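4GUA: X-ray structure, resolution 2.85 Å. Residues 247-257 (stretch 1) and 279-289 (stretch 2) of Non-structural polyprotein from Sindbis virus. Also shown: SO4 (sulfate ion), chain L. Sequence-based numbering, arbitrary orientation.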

ATOM      1  N   THR A 247      -4.732  14.363  -9.769  1.00 47.75           N
ATOM      2  CA  THR A 247      -3.538  15.049 -10.261  1.00 51.63           C
ATOM      3  C   THR A 247      -2.335  14.120 -10.264  1.00 52.53           C
ATOM      4  O   THR A 247      -1.594  14.033 -11.241  1.00 53.58           O
ATOM      5  N   LEU A 248      -2.188  13.386  -9.172  1.00 49.71           N
ATOM      6  CA  LEU A 248      -1.056  12.515  -8.953  1.00 53.96           C
ATOM      7  C   LEU A 248      -1.024  11.481 -10.058  1.00 58.86           C
ATOM      8  O   LEU A 248       0.015  11.255 -10.681  1.00 61.56           O
ATOM      9  N   LYS A 249      -2.178  10.866 -10.303  1.00 59.25           N
ATOM     10  CA  LYS A 249      -2.295   9.830 -11.323  1.00 58.09           C
ATOM     11  C   LYS A 249      -2.040  10.354 -12.737  1.00 58.26           C
ATOM     12  O   LYS A 249      -1.311   9.738 -13.509  1.00 59.78           O
ATOM     13  N   THR A 250      -2.621  11.503 -13.057  1.00 52.30           N
ATOM     14  CA  THR A 250      -2.552  12.057 -14.405  1.00 53.23           C
ATOM     15  C   THR A 250      -1.111  12.398 -14.782  1.00 58.38           C
ATOM     16  O   THR A 250      -0.613  12.002 -15.843  1.00 55.87           O
ATOM     17  N   LEU A 251      -0.457  13.161 -13.909  1.00 56.88           N
ATOM     18  CA  LEU A 251       0.900  13.629 -14.157  1.00 49.98           C
ATOM     19  C   LEU A 251       1.901  12.493 -14.071  1.00 48.41           C
ATOM     20  O   LEU A 251       2.896  12.483 -14.790  1.00 54.34           O
ATOM     21  N   SER A 252       1.641  11.540 -13.186  1.00 46.00           N
ATOM     22  CA  SER A 252       2.479  10.351 -13.086  1.00 49.03           C
ATOM     23  C   SER A 252       2.393   9.537 -14.377  1.00 51.97           C
ATOM     24  O   SER A 252       3.395   9.013 -14.862  1.00 53.48           O
ATOM     25  N   ARG A 253       1.189   9.446 -14.939  1.00 53.29           N
ATOM     26  CA  ARG A 253       0.962   8.673 -16.155  1.00 55.31           C
ATOM     27  C   ARG A 253       1.681   9.321 -17.336  1.00 58.23           C
ATOM     28  O   ARG A 253       2.317   8.642 -18.145  1.00 59.73           O
ATOM     29  N   SER A 254       1.577  10.639 -17.431  1.00 53.88           N
ATOM     30  CA  SER A 254       2.253  11.364 -18.488  1.00 56.42           C
ATOM     31  C   SER A 254       3.763  11.202 -18.336  1.00 62.59           C
ATOM     32  O   SER A 254       4.481  11.077 -19.329  1.00 70.19           O
ATOM     33  N   ALA A 255       4.238  11.215 -17.094  1.00 54.43           N
ATOM     34  CA  ALA A 255       5.668  11.120 -16.825  1.00 55.97           C
ATOM     35  C   ALA A 255       6.210   9.766 -17.270  1.00 56.23           C
ATOM     36  O   ALA A 255       7.345   9.677 -17.746  1.00 54.47           O
ATOM     37  N   LEU A 256       5.416   8.712 -17.090  1.00 57.26           N
ATOM     38  CA  LEU A 256       5.822   7.370 -17.524  1.00 58.29           C
ATOM     39  C   LEU A 256       6.145   7.281 -19.019  1.00 61.10           C
ATOM     40  O   LEU A 256       6.985   6.474 -19.426  1.00 63.54           O
ATOM     41  N   ASN A 257       5.469   8.073 -19.846  1.00 57.90           N
ATOM     42  CA  ASN A 257       5.807   8.106 -21.268  1.00 56.52           C
ATOM     43  C   ASN A 257       7.179   8.721 -21.475  1.00 58.86           C
ATOM     44  O   ASN A 257       7.859   8.422 -22.443  1.00 62.02           O
ATOM     45  N   ASP A 279      -4.577   3.525  -3.842  1.00 58.77           N
ATOM     46  CA  ASP A 279      -4.729   2.587  -4.941  1.00 63.11           C
ATOM     47  C   ASP A 279      -3.818   3.013  -6.079  1.00 56.89           C
ATOM     48  O   ASP A 279      -3.221   2.177  -6.762  1.00 59.74           O
ATOM     49  N   VAL A 280      -3.723   4.325  -6.272  1.00 49.87           N
ATOM     50  CA  VAL A 280      -2.914   4.898  -7.343  1.00 50.88           C
ATOM     51  C   VAL A 280      -1.433   4.703  -7.095  1.00 52.94           C
ATOM     52  O   VAL A 280      -0.685   4.325  -7.988  1.00 56.81           O
ATOM     53  N   VAL A 281      -1.012   5.012  -5.879  1.00 50.68           N
ATOM     54  CA  VAL A 281       0.384   4.917  -5.510  1.00 48.50           C
ATOM     55  C   VAL A 281       0.806   3.454  -5.552  1.00 52.19           C
ATOM     56  O   VAL A 281       1.958   3.144  -5.839  1.00 55.92           O
ATOM     57  N   THR A 282      -0.130   2.555  -5.273  1.00 51.61           N
ATOM     58  CA  THR A 282       0.174   1.128  -5.296  1.00 55.54           C
ATOM     59  C   THR A 282       0.386   0.641  -6.730  1.00 58.32           C
ATOM     60  O   THR A 282       1.352  -0.063  -7.024  1.00 62.39           O
ATOM     61  N   ALA A 283      -0.528   0.998  -7.623  1.00 57.32           N
ATOM     62  CA  ALA A 283      -0.409   0.601  -9.023  1.00 50.79           C
ATOM     63  C   ALA A 283       0.874   1.169  -9.614  1.00 52.32           C
ATOM     64  O   ALA A 283       1.586   0.503 -10.364  1.00 53.30           O
ATOM     65  N   LEU A 284       1.167   2.408  -9.245  1.00 55.56           N
ATOM     66  CA  LEU A 284       2.330   3.114  -9.753  1.00 58.29           C
ATOM     67  C   LEU A 284       3.587   2.439  -9.230  1.00 57.52           C
ATOM     68  O   LEU A 284       4.562   2.260  -9.955  1.00 58.06           O
ATOM     69  N   ALA A 285       3.540   2.052  -7.964  1.00 57.79           N
ATOM     70  CA  ALA A 285       4.677   1.445  -7.291  1.00 57.65           C
ATOM     71  C   ALA A 285       4.977   0.069  -7.875  1.00 58.68           C
ATOM     72  O   ALA A 285       6.125  -0.364  -7.909  1.00 61.27           O
ATOM     73  N   ARG A 286       3.938  -0.628  -8.318  1.00 57.36           N
ATOM     74  CA  ARG A 286       4.120  -1.961  -8.870  1.00 61.65           C
ATOM     75  C   ARG A 286       5.106  -1.923 -10.051  1.00 65.28           C
ATOM     76  O   ARG A 286       5.753  -2.924 -10.369  1.00 63.54           O
ATOM     77  N   LYS A 287       5.220  -0.762 -10.693  1.00 63.78           N
ATOM     78  CA  LYS A 287       6.076  -0.611 -11.871  1.00 60.80           C
ATOM     79  C   LYS A 287       7.563  -0.402 -11.563  1.00 61.46           C
ATOM     80  O   LYS A 287       8.384  -0.370 -12.484  1.00 64.51           O
ATOM     81  N   PHE A 288       7.909  -0.252 -10.286  1.00 56.83           N
ATOM     82  CA  PHE A 288       9.284   0.082  -9.894  1.00 51.13           C
ATOM     83  C   PHE A 288       9.868  -0.924  -8.919  1.00 51.52           C
ATOM     84  O   PHE A 288       9.140  -1.583  -8.179  1.00 58.70           O
ATOM     85  N   VAL A 289      11.193  -1.025  -8.920  1.00 55.76           N
ATOM     86  CA  VAL A 289      11.902  -1.941  -8.034  1.00 59.28           C
ATOM     87  C   VAL A 289      11.758  -1.500  -6.579  1.00 60.04           C
ATOM     88  O   VAL A 289      11.478  -2.313  -5.696  1.00 62.89           O
TER

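Packing of the helical stretch 1 against stretch 2, which begins in helix and runs on through Phe288 to Val289; both helices begin earlier in the chain. The two axes run in nearly the same direction, 18° apart, and approach to 10.0 Å; the contact buries 354 Å², both sides summed, and no hydrogen bond crosses it, so the fit rests on van der Waals contact. From stretch 1, Leu248, Ser252 and Leu256 direct their CA-to-CB bonds toward stretch 2; their spacing of four residues, a little more than one helical turn, keeps them on one side of the helix.

Along stretch 2, Asp279 (chi1 m) lies out of reach of the partner helix, and its OD2 is hydrogen-bonded elsewhere in the structure. Val280 (t) points toward stretch 1 where the backbones come close, its CA 6.4 Å from the CA of Lys249. Its CG1 lies 3.9 Å from Lys249 CB and 4.5 Å from Leu248 CD2, so one methyl meets both neighbours. Lys249 contributes the base of its side chain here: its CA-to-CB bond points sideways, and the extended chain, t at all four chi angles, leads away from the contact. Its NZ reaches a sulfate ion, probably from the crystallisation liquor, with a hydrogen bond of 3.0 Å from Lys249 NZ to SO4 O4 and a weak one of 3.5 Å from Lys249 NZ to SO4 O3. The charged end is thus kept out of the apolar contact.

Val281 (t) points sideways, yet its CG2 packs 3.7 Å from CD2 of Leu248, whose t,p rotamer places that methyl within reach of both valines. Thr282 (m) and Ala283 make no contact with stretch 1. One turn beyond Val280, Leu284 (t,p) again points toward the partner and bridges two of its residues. Leu284 CD2 sits 3.5 Å from Ser252 OG, while Leu284 CD1 lies 4.0 Å from Leu256 CD1. Ser252 (m) can face this apolar methyl because its hydroxyl donates back to its own helix, in a short hydrogen bond of 2.5 Å from Ser252 OG to Leu248 O.

Ala285 and Arg286 are out of reach of stretch 1; the arginine is buried, with chi1 at -117° and chi3 at -19°, both between wells. Lys287 points toward stretch 1 and uses its aliphatic portion: with chi1 m and the next two angles t, its CD comes 3.8 Å from Leu256 CD1, while its NZ is hydrogen-bonded elsewhere in the structure. Phe288 (chi1 m, chi2 82°) starts sideways, but its ring end comes nearer, and CZ lies 4.1 Å from Leu256 CD2 in an oblique approach. Leu256 (m,t) thus touches Leu284, Lys287 and Phe288, with both of its methyls near Leu284 CD1 (Leu256 CD1 at 4.0 Å, Leu256 CD2 at 4.4 Å), which fits its 71 Å² of covered surface, the largest of any residue here. Val289 (t), where the chain turns a corner, lies beyond the contact.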

ATOM      1  CB  THR A 247      -3.192  16.256  -9.382  1.00 49.78           C
ATOM      2  OG1 THR A 247      -4.247  17.222  -9.463  1.00 52.97           O
ATOM      3  CG2 THR A 247      -1.870  16.884  -9.830  1.00 41.35           C
ATOM      4  CB  LEU A 248      -1.218  11.829  -7.597  1.00 57.27           C
ATOM      5  CG  LEU A 248      -0.137  10.856  -7.145  1.00 66.04           C
ATOM      6  CD1 LEU A 248       1.210  11.545  -7.039  1.00 67.37           C
ATOM      7  CD2 LEU A 248      -0.536  10.237  -5.811  1.00 70.73           C
ATOM      8  CB  LYS A 249      -3.674   9.183 -11.274  1.00 57.21           C
ATOM      9  CG  LYS A 249      -3.823   8.031 -12.254  1.00 59.88           C
ATOM     10  CD  LYS A 249      -5.205   7.422 -12.190  1.00 63.14           C
ATOM     11  CE  LYS A 249      -5.291   6.181 -13.048  1.00 64.40           C
ATOM     12  NZ  LYS A 249      -6.645   5.574 -12.998  1.00 63.28           N
ATOM     13  CB  THR A 250      -3.393  13.346 -14.524  1.00 51.77           C
ATOM     14  OG1 THR A 250      -4.756  13.091 -14.166  1.00 59.37           O
ATOM     15  CG2 THR A 250      -3.344  13.890 -15.932  1.00 46.47           C
ATOM     16  CB  LEU A 251       1.278  14.744 -13.183  1.00 49.19           C
ATOM     17  CG  LEU A 251       0.489  16.049 -13.308  1.00 50.19           C
ATOM     18  CD1 LEU A 251       1.032  17.076 -12.333  1.00 53.79           C
ATOM     19  CD2 LEU A 251       0.535  16.594 -14.732  1.00 48.57           C
ATOM     20  CB  SER A 252       2.045   9.494 -11.898  1.00 55.64           C
ATOM     21  OG  SER A 252       2.304  10.157 -10.669  1.00 56.30           O
ATOM     22  CB  ARG A 253      -0.537   8.584 -16.458  1.00 54.50           C
ATOM     23  CG  ARG A 253      -0.875   7.903 -17.782  1.00 51.80           C
ATOM     24  CD  ARG A 253      -0.438   6.446 -17.807  1.00 59.35           C
ATOM     25  NE  ARG A 253      -0.687   5.808 -19.101  1.00 60.99           N
ATOM     26  CZ  ARG A 253       0.149   5.857 -20.138  1.00 59.43           C
ATOM     27  NH1 ARG A 253       1.301   6.518 -20.049  1.00 53.59           N
ATOM     28  NH2 ARG A 253      -0.167   5.245 -21.271  1.00 59.05           N
ATOM     29  CB  SER A 254       1.872  12.846 -18.455  1.00 53.87           C
ATOM     30  OG  SER A 254       0.526  13.046 -18.842  1.00 47.75           O
ATOM     31  CB  ALA A 255       5.947  11.346 -15.353  1.00 57.72           C
ATOM     32  CB  LEU A 256       4.760   6.334 -17.163  1.00 53.12           C
ATOM     33  CG  LEU A 256       4.565   6.082 -15.671  1.00 55.98           C
ATOM     34  CD1 LEU A 256       3.420   5.127 -15.456  1.00 58.69           C
ATOM     35  CD2 LEU A 256       5.840   5.530 -15.044  1.00 59.39           C
ATOM     36  CB  ASN A 257       4.766   8.892 -22.069  1.00 52.97           C
ATOM     37  CG  ASN A 257       3.410   8.228 -22.074  1.00 54.75           C
ATOM     38  OD1 ASN A 257       3.303   7.000 -22.096  1.00 58.41           O
ATOM     39  ND2 ASN A 257       2.360   9.036 -22.055  1.00 59.31           N
ATOM     40  CB  ASP A 279      -6.171   2.545  -5.442  1.00 70.18           C
ATOM     41  CG  ASP A 279      -7.115   1.854  -4.479  1.00 75.38           C
ATOM     42  OD1 ASP A 279      -6.645   1.204  -3.516  1.00 81.08           O
ATOM     43  OD2 ASP A 279      -8.341   1.956  -4.705  1.00 72.81           O
ATOM     44  CB  VAL A 280      -3.144   6.400  -7.484  1.00 47.59           C
ATOM     45  CG1 VAL A 280      -2.116   6.987  -8.449  1.00 41.68           C
ATOM     46  CG2 VAL A 280      -4.557   6.677  -7.976  1.00 49.23           C
ATOM     47  CB  VAL A 281       0.626   5.531  -4.121  1.00 44.60           C
ATOM     48  CG1 VAL A 281       1.997   5.151  -3.589  1.00 41.25           C
ATOM     49  CG2 VAL A 281       0.495   7.041  -4.203  1.00 46.41           C
ATOM     50  CB  THR A 282      -0.941   0.302  -4.640  1.00 51.85           C
ATOM     51  OG1 THR A 282      -1.005   0.608  -3.248  1.00 47.73           O
ATOM     52  CG2 THR A 282      -0.677  -1.178  -4.807  1.00 55.76           C
ATOM     53  CB  ALA A 283      -1.605   1.093  -9.807  1.00 42.12           C
ATOM     54  CB  LEU A 284       2.272   4.572  -9.302  1.00 53.49           C
ATOM     55  CG  LEU A 284       3.273   5.535  -9.927  1.00 54.57           C
ATOM     56  CD1 LEU A 284       3.311   5.423 -11.440  1.00 57.12           C
ATOM     57  CD2 LEU A 284       2.896   6.935  -9.517  1.00 58.22           C
ATOM     58  CB  ALA A 285       4.399   1.330  -5.809  1.00 51.53           C
ATOM     59  CB  ARG A 286       2.774  -2.569  -9.309  1.00 63.12           C
ATOM     60  CG  ARG A 286       2.426  -3.821  -8.519  1.00 65.87           C
ATOM     61  CD  ARG A 286       1.140  -4.555  -8.933  1.00 74.85           C
ATOM     62  NE  ARG A 286       0.159  -3.805  -9.717  1.00 75.77           N
ATOM     63  CZ  ARG A 286      -0.840  -3.094  -9.200  1.00 74.54           C
ATOM     64  NH1 ARG A 286      -0.986  -2.986  -7.885  1.00 82.15           N
ATOM     65  NH2 ARG A 286      -1.689  -2.468 -10.002  1.00 61.74           N
ATOM     66  CB  LYS A 287       5.587   0.563 -12.722  1.00 58.98           C
ATOM     67  CG  LYS A 287       4.176   0.406 -13.237  1.00 57.72           C
ATOM     68  CD  LYS A 287       3.737   1.602 -14.059  1.00 56.78           C
ATOM     69  CE  LYS A 287       2.287   1.459 -14.509  1.00 57.62           C
ATOM     70  NZ  LYS A 287       2.047   0.211 -15.277  1.00 55.23           N
ATOM     71  CB  PHE A 288       9.344   1.476  -9.268  1.00 50.38           C
ATOM     72  CG  PHE A 288       9.023   2.586 -10.223  1.00 51.45           C
ATOM     73  CD1 PHE A 288       7.706   2.915 -10.511  1.00 50.61           C
ATOM     74  CD2 PHE A 288      10.038   3.312 -10.821  1.00 47.29           C
ATOM     75  CE1 PHE A 288       7.406   3.939 -11.391  1.00 52.37           C
ATOM     76  CE2 PHE A 288       9.749   4.339 -11.701  1.00 51.92           C
ATOM     77  CZ  PHE A 288       8.432   4.654 -11.988  1.00 54.22           C
ATOM     78  CB  VAL A 289      13.406  -1.997  -8.386  1.00 64.49           C
ATOM     79  CG1 VAL A 289      14.127  -2.964  -7.474  1.00 64.46           C
ATOM     80  CG2 VAL A 289      13.598  -2.418  -9.828  1.00 66.41           C
TER
HETATM   81  S   SO4 L1709      -9.838   6.827 -14.562  1.00126.71           S
HETATM   82  O1  SO4 L1709     -10.616   5.667 -15.002  1.00124.26           O
HETATM   83  O2  SO4 L1709     -10.422   8.058 -15.090  1.00129.23           O
HETATM   84  O3  SO4 L1709      -9.846   6.881 -13.100  1.00121.14           O
HETATM   85  O4  SO4 L1709      -8.468   6.705 -15.058  1.00125.71           O